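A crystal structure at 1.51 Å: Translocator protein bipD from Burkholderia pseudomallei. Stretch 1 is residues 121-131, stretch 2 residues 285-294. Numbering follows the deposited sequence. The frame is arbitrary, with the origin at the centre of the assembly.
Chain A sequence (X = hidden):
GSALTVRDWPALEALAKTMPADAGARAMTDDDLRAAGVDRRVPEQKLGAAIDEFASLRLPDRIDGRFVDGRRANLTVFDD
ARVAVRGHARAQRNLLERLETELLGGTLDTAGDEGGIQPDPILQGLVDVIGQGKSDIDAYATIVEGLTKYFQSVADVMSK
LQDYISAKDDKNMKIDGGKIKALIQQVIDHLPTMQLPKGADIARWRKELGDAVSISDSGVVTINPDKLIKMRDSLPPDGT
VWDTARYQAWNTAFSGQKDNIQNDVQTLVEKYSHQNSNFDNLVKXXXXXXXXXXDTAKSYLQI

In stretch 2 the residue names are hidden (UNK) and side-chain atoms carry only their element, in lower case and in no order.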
# COMPACT_ATOMS: atom_id res chain seq x y z
N PRO A 121 -2.79 -5.31 9.41
CA PRO A 121 -2.10 -4.26 8.66
C PRO A 121 -2.39 -4.22 7.15
O PRO A 121 -2.26 -3.17 6.51
CB PRO A 121 -0.62 -4.57 8.89
CG PRO A 121 -0.59 -5.26 10.18
CD PRO A 121 -1.85 -6.06 10.27
N ILE A 122 -2.80 -5.35 6.59
CA ILE A 122 -3.09 -5.39 5.16
C ILE A 122 -4.25 -4.47 4.79
O ILE A 122 -4.31 -3.95 3.67
CB ILE A 122 -3.36 -6.82 4.65
CG1 ILE A 122 -3.31 -6.86 3.13
CG2 ILE A 122 -4.67 -7.35 5.20
CD1 ILE A 122 -3.37 -8.26 2.57
N LEU A 123 -5.17 -4.25 5.73
CA LEU A 123 -6.36 -3.44 5.48
C LEU A 123 -5.92 -2.00 5.24
O LEU A 123 -6.31 -1.39 4.25
CB LEU A 123 -7.36 -3.54 6.64
CG LEU A 123 -7.82 -4.98 6.92
CD1 LEU A 123 -8.72 -5.08 8.13
CD2 LEU A 123 -8.52 -5.57 5.68
N GLN A 124 -5.09 -1.45 6.12
CA GLN A 124 -4.59 -0.08 5.91
C GLN A 124 -3.76 0.03 4.63
O GLN A 124 -3.81 1.07 3.94
CB GLN A 124 -3.76 0.41 7.10
CG GLN A 124 -3.26 1.87 6.98
CD GLN A 124 -4.39 2.88 6.85
OE1 GLN A 124 -5.35 2.87 7.63
NE2 GLN A 124 -4.28 3.78 5.87
N GLY A 125 -2.97 -1.01 4.35
CA GLY A 125 -2.12 -1.03 3.16
C GLY A 125 -2.94 -0.89 1.90
O GLY A 125 -2.57 -0.13 0.99
N LEU A 126 -4.04 -1.65 1.83
CA LEU A 126 -4.94 -1.59 0.68
C LEU A 126 -5.68 -0.24 0.63
O LEU A 126 -5.91 0.28 -0.46
CB LEU A 126 -5.91 -2.78 0.67
CG LEU A 126 -5.20 -4.13 0.45
CD1 LEU A 126 -6.18 -5.30 0.58
CD2 LEU A 126 -4.51 -4.15 -0.90
N VAL A 127 -6.04 0.32 1.80
CA VAL A 127 -6.61 1.67 1.86
C VAL A 127 -5.64 2.69 1.26
O VAL A 127 -6.04 3.58 0.50
CB VAL A 127 -7.02 2.09 3.29
CG1 VAL A 127 -7.43 3.57 3.34
CG2 VAL A 127 -8.16 1.21 3.77
N ASP A 128 -4.36 2.56 1.57
CA ASP A 128 -3.34 3.43 1.00
C ASP A 128 -3.28 3.34 -0.52
O ASP A 128 -3.16 4.35 -1.22
CB ASP A 128 -1.95 3.11 1.58
CG ASP A 128 -1.82 3.53 3.04
OD1 ASP A 128 -2.64 4.33 3.53
OD2 ASP A 128 -0.87 3.04 3.70
N VAL A 129 -3.37 2.12 -1.04
CA VAL A 129 -3.40 1.87 -2.47
C VAL A 129 -4.63 2.52 -3.08
O VAL A 129 -4.58 3.11 -4.15
CB VAL A 129 -3.39 0.35 -2.78
CG1 VAL A 129 -3.66 0.08 -4.25
CG2 VAL A 129 -2.05 -0.28 -2.36
N ILE A 130 -5.75 2.42 -2.37
CA ILE A 130 -6.97 3.08 -2.81
C ILE A 130 -6.77 4.59 -2.85
O ILE A 130 -7.18 5.25 -3.79
CB ILE A 130 -8.18 2.69 -1.94
CG1 ILE A 130 -8.59 1.23 -2.24
CG2 ILE A 130 -9.37 3.60 -2.22
CD1 ILE A 130 -9.59 0.67 -1.29
N GLY A 131 -6.11 5.13 -1.83
CA GLY A 131 -5.86 6.57 -1.79
C GLY A 131 -5.04 7.06 -2.97
O GLY A 131 -5.34 8.11 -3.54
N UNK A 285 -8.05 -6.19 -8.77
CA UNK A 285 -7.15 -6.59 -7.69
C UNK A 285 -7.79 -6.44 -6.32
O UNK A 285 -7.76 -7.35 -5.49
c UNK A 285 -5.80 -5.80 -7.75
c UNK A 285 -5.02 -6.28 -8.96
c UNK A 285 -5.01 -5.99 -6.47
N UNK A 286 -8.41 -5.30 -6.07
CA UNK A 286 -9.04 -5.03 -4.79
C UNK A 286 -10.22 -5.98 -4.52
O UNK A 286 -10.38 -6.45 -3.40
c UNK A 286 -9.52 -3.58 -4.71
c UNK A 286 -7.72 -2.53 -3.32
c UNK A 286 -9.18 -1.10 -4.80
c UNK A 286 -8.47 -2.47 -4.63
N UNK A 287 -11.00 -6.27 -5.56
CA UNK A 287 -12.14 -7.17 -5.43
C UNK A 287 -11.67 -8.57 -5.09
O UNK A 287 -12.25 -9.22 -4.22
o UNK A 287 -13.42 -5.89 -6.93
c UNK A 287 -12.94 -7.18 -6.73
N UNK A 288 -10.61 -9.02 -5.77
CA UNK A 288 -10.02 -10.32 -5.48
C UNK A 288 -9.46 -10.40 -4.08
O UNK A 288 -9.64 -11.42 -3.39
N UNK A 289 -8.78 -9.33 -3.66
CA UNK A 289 -8.26 -9.24 -2.28
C UNK A 289 -9.37 -9.35 -1.25
O UNK A 289 -9.26 -10.08 -0.27
c UNK A 289 -7.47 -7.92 -2.08
N UNK A 290 -10.44 -8.59 -1.45
CA UNK A 290 -11.59 -8.60 -0.54
C UNK A 290 -12.23 -9.99 -0.49
O UNK A 290 -12.61 -10.46 0.59
c UNK A 290 -12.63 -7.55 -0.97
c UNK A 290 -12.10 -6.15 -0.65
c UNK A 290 -13.98 -7.81 -0.26
c UNK A 290 -12.84 -5.02 -1.38
N UNK A 291 -12.32 -10.64 -1.65
CA UNK A 291 -12.86 -12.01 -1.72
C UNK A 291 -12.01 -12.96 -0.90
O UNK A 291 -12.52 -13.68 -0.03
c UNK A 291 -12.93 -12.47 -3.18
o UNK A 291 -13.50 -13.77 -3.27
N UNK A 292 -10.70 -12.95 -1.15
CA UNK A 292 -9.76 -13.80 -0.43
C UNK A 292 -9.78 -13.56 1.07
O UNK A 292 -9.76 -14.52 1.86
o UNK A 292 -8.24 -14.14 -2.29
c UNK A 292 -8.32 -13.60 -0.96
c UNK A 292 -7.31 -14.30 -0.08
N UNK A 293 -9.83 -12.30 1.48
CA UNK A 293 -9.86 -11.96 2.90
C UNK A 293 -11.20 -12.33 3.54
O UNK A 293 -11.25 -12.60 4.75
c UNK A 293 -9.56 -10.48 3.13
c UNK A 293 -7.10 -10.59 3.89
c UNK A 293 -8.11 -10.04 2.84
c UNK A 293 -8.02 -8.52 2.73
N UNK A 294 -12.28 -12.35 2.75
CA UNK A 294 -13.60 -12.80 3.23
C UNK A 294 -13.64 -14.31 3.45
O UNK A 294 -14.24 -14.78 4.43
c UNK A 294 -16.08 -12.99 2.71
c UNK A 294 -14.71 -12.43 2.24
o UNK A 294 -14.80 -11.00 2.12

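Residues 285-294 form one continuous helical segment whose side chains can be identified from atom count, element and branching, read against the helix of residues 121-131.

Position 285 carries three carbons, with the first bearing the other two, and none touches stretch 1. This beta-branched fork is a valine, its chi1 in the t rotamer; Val285 CG1 comes no nearer than 5.9 Å, to Leu126 CD2.

At position 286 there are four carbons forked at the second. The CA-to-CB bond points sideways, but the end of the chain swings nearer, and its fork meets Leu126 and Ile130. Branching one carbon beyond CB identifies leucine. Leu286 CD1 lies 3.5 Å from Ile130 CG1, the closest contact between the stretches, and Leu286 CD2 lies 4.3 Å from Leu126 CD2.

Position 287 has one carbon followed by one oxygen, far from stretch 1. This is a serine; the hydroxyl of Ser287 is hydrogen-bonded just outside the stretch.

Position 288 has no side-chain atoms at all and is therefore glycine. Gly288 nonetheless has ordinary helical torsions (-63/-43), and its ideal CB position would have room.

A single carbon at position 289 points toward stretch 1 and touches Leu126. One carbon alone means alanine: Ala289 CB is 4.0 Å from Leu126 CD1, the small methyl group meeting the end of the longer leucine side chain.

Position 290 again has four carbons, but the fork is at the first and one arm is two carbons long; they make no contact with stretch 1. That pattern is isoleucine. The nearest approach is Ile290 CG1 to Leu126 CD1, 6.1 Å.

Position 291 repeats the carbon-then-oxygen pattern, out of reach of the other helix, and is a serine. Ser291 adopts the t rotamer, whereas Ser287 is m.

Position 292 has one carbon carrying an oxygen and a carbon, and touches nothing on stretch 1. The mixed fork indicates threonine, and Thr292 OG1 makes a weak hydrogen bond of 3.3 Å to Gly288 O, one helical turn back.

At position 293 there are four carbons, forked at the second; the CA-to-CB bond points toward stretch 1, and the side chain reaches Ile122, Leu123 and Leu126. This is a second leucine. Leu293 CD1 lies 4.2 Å from Leu123 CD2 and 4.3 Å from Leu126 CD1, while Leu293 CD2 is 4.3 Å from Ile122 CG2.

Position 294 shows the mixed fork of carbon and oxygen again, out of reach of stretch 1 and exposed. It is a threonine, with Thr294 OG1 donating a 2.7 Å hydrogen bond to Ile290 O.

The two helices run nearly antiparallel, at 165°, with axes 11.8 Å apart at closest approach. Leu286, Ala289 and Leu293, spaced three and four residues apart, line one face of the second helix and meet Ile122, Leu123, Leu126 and Ile130. Leu126 is central, touching all three. No hydrogen bond crosses between the stretches; the contact rests on apolar packing and buries 297 Å² in total, while the hydroxyls of Thr292 and Thr294 bond back to their own helix.

Stretch 2, residues 285-294: VLSGAISTLT
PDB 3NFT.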